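PDB 3QBR: SJCHGC06286 protein from Schistosoma japonicum, which probably binds BH domains of other Bcl-2 family proteins and so takes part in regulating apoptosis, the deposited chain being a C-terminally truncated form. Local coordinates for residues L117-I122 with D168-L173. Residues are numbered along the deposited sequence; the frame is centred on the assembly and turned at random.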
loop_
_atom_site.group_PDB
_atom_site.type_symbol
_atom_site.label_atom_id
_atom_site.label_comp_id
_atom_site.label_asym_id
_atom_site.label_seq_id
_atom_site.Cartn_x
_atom_site.Cartn_y
_atom_site.Cartn_z
ATOM N N LEU A 117 9.600 9.394 -8.169
ATOM C CA LEU A 117 8.631 9.713 -7.137
ATOM C C LEU A 117 7.581 10.671 -7.650
ATOM O O LEU A 117 7.892 11.678 -8.279
ATOM C CB LEU A 117 9.309 10.368 -5.932
ATOM C CG LEU A 117 10.505 9.632 -5.360
ATOM C CD1 LEU A 117 10.932 10.247 -4.060
ATOM C CD2 LEU A 117 10.152 8.188 -5.197
ATOM N N ASN A 118 6.331 10.359 -7.343
ATOM C CA ASN A 118 5.229 11.313 -7.440
ATOM C C ASN A 118 4.037 10.695 -6.698
ATOM O O ASN A 118 4.082 9.513 -6.342
ATOM C CB ASN A 118 4.880 11.608 -8.904
ATOM C CG ASN A 118 4.636 10.338 -9.714
ATOM O OD1 ASN A 118 3.622 9.661 -9.538
ATOM N ND2 ASN A 118 5.566 10.014 -10.607
ATOM N N TRP A 119 2.990 11.487 -6.472
ATOM C CA TRP A 119 1.787 11.009 -5.799
ATOM C C TRP A 119 1.187 9.733 -6.396
ATOM O O TRP A 119 0.905 8.781 -5.658
ATOM C CB TRP A 119 0.732 12.112 -5.716
ATOM C CG TRP A 119 1.097 13.149 -4.715
ATOM C CD1 TRP A 119 1.193 14.494 -4.918
ATOM C CD2 TRP A 119 1.445 12.926 -3.347
ATOM N NE1 TRP A 119 1.561 15.128 -3.752
ATOM C CE2 TRP A 119 1.727 14.179 -2.766
ATOM C CE3 TRP A 119 1.542 11.786 -2.551
ATOM C CZ2 TRP A 119 2.091 14.339 -1.429
ATOM C CZ3 TRP A 119 1.912 11.937 -1.215
ATOM C CH2 TRP A 119 2.179 13.209 -0.669
ATOM N N GLY A 120 0.998 9.705 -7.716
ATOM C CA GLY A 120 0.387 8.557 -8.361
ATOM C C GLY A 120 1.057 7.225 -8.038
ATOM O O GLY A 120 0.398 6.196 -7.903
ATOM N N ARG A 121 2.377 7.241 -7.929
ATOM C CA ARG A 121 3.132 6.042 -7.622
ATOM C C ARG A 121 2.979 5.656 -6.150
ATOM O O ARG A 121 3.071 4.468 -5.794
ATOM C CB ARG A 121 4.621 6.249 -7.948
ATOM C CG ARG A 121 4.965 6.078 -9.418
ATOM C CD ARG A 121 6.320 6.731 -9.790
ATOM N NE ARG A 121 6.484 6.729 -11.237
ATOM C CZ ARG A 121 7.337 5.958 -11.903
ATOM N NH1 ARG A 121 8.166 5.145 -11.258
ATOM N NH2 ARG A 121 7.358 6.015 -13.230
ATOM N N ILE A 122 2.767 6.658 -5.296
ATOM C CA ILE A 122 2.565 6.385 -3.880
ATOM C C ILE A 122 1.204 5.685 -3.688
ATOM O O ILE A 122 1.120 4.610 -3.080
ATOM C CB ILE A 122 2.761 7.672 -3.031
ATOM C CG1 ILE A 122 4.258 7.976 -2.914
ATOM C CG2 ILE A 122 2.157 7.527 -1.654
ATOM C CD1 ILE A 122 4.581 9.422 -2.527
ATOM N N ASP A 168 3.994 19.073 1.394
ATOM C CA ASP A 168 3.021 19.322 2.450
ATOM C C ASP A 168 2.772 18.071 3.263
ATOM O O ASP A 168 1.762 17.982 3.967
ATOM C CB ASP A 168 1.698 19.827 1.892
ATOM C CG ASP A 168 1.873 20.952 0.925
ATOM O OD1 ASP A 168 1.088 21.003 -0.053
ATOM O OD2 ASP A 168 2.794 21.777 1.134
ATOM N N GLY A 169 3.684 17.108 3.166
ATOM C CA GLY A 169 3.524 15.866 3.892
ATOM C C GLY A 169 2.413 15.001 3.312
ATOM O O GLY A 169 1.981 15.165 2.165
ATOM N N TRP A 170 1.938 14.066 4.122
ATOM C CA TRP A 170 0.919 13.117 3.686
ATOM C C TRP A 170 -0.336 13.816 3.216
ATOM O O TRP A 170 -1.092 13.256 2.442
ATOM C CB TRP A 170 0.590 12.152 4.816
ATOM C CG TRP A 170 1.547 11.020 4.904
ATOM C CD1 TRP A 170 2.301 10.652 5.991
ATOM C CD2 TRP A 170 1.854 10.078 3.862
ATOM N NE1 TRP A 170 3.042 9.531 5.690
ATOM C CE2 TRP A 170 2.794 9.165 4.386
ATOM C CE3 TRP A 170 1.403 9.910 2.543
ATOM C CZ2 TRP A 170 3.316 8.100 3.625
ATOM C CZ3 TRP A 170 1.899 8.861 1.797
ATOM C CH2 TRP A 170 2.860 7.968 2.336
ATOM N N SER A 171 -0.551 15.042 3.684
ATOM C CA SER A 171 -1.729 15.812 3.279
ATOM C C SER A 171 -1.671 16.249 1.832
ATOM O O SER A 171 -2.663 16.720 1.306
ATOM C CB SER A 171 -1.907 17.051 4.153
ATOM O OG SER A 171 -2.088 16.690 5.500
ATOM N N GLY A 172 -0.505 16.119 1.203
ATOM C CA GLY A 172 -0.369 16.365 -0.222
ATOM C C GLY A 172 -1.482 15.670 -0.983
ATOM O O GLY A 172 -2.080 16.225 -1.920
ATOM N N LEU A 173 -1.777 14.450 -0.546
ATOM C CA LEU A 173 -2.792 13.623 -1.185
ATOM C C LEU A 173 -4.146 14.351 -1.324
ATOM O O LEU A 173 -4.856 14.209 -2.328
ATOM C CB LEU A 173 -2.936 12.299 -0.415
ATOM C CG LEU A 173 -1.727 11.368 -0.505
ATOM C CD1 LEU A 173 -1.731 10.386 0.646
ATOM C CD2 LEU A 173 -1.664 10.646 -1.876
#
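With CG anti to its carbonyl carbon (chi1 -73°), Trp119 sends its indole from the first turn of helix 119-137 toward Gly172 and Leu173; Trp170, with a similar first torsion (chi1 -83°), brings its six-membered ring back toward Ile122 although its CB points away. Trp119 CZ2 lies 3.4 Å from Gly172 CA, where the lack of a side chain leaves room, and Leu173 N stands over one face of the indole. Leu173 adds its CD2 methyl, 3.5 Å from Trp119 CE3. At the indole edge, Trp119 CH2 meets Gly169 O at 3.4 Å; that oxygen also accepts from Gly172 N. Asn118 to Arg121 spell Asn-Trp-Gly-Arg, the BH1 signature of the Bcl-2 family; its tryptophan packs inward, joining the start of helix 119-137 to the turn leading into helix 172-176. Trp163, edge-to-face, and Phe176 also border Trp119. Ile122 CG2 reaches the edge of Trp170 in the ring plane, 3.7 Å from CZ3. Asn118 is the N-cap of helix 119-137: its OD1 accepts from Arg121 N at 3.2 Å. Facing the partner, Arg121 NH2 makes a salt bridge, and Asn118 ND2 a hydrogen bond, to acidic side chains of another protein's chain, consistent with BH3 binding in relatives.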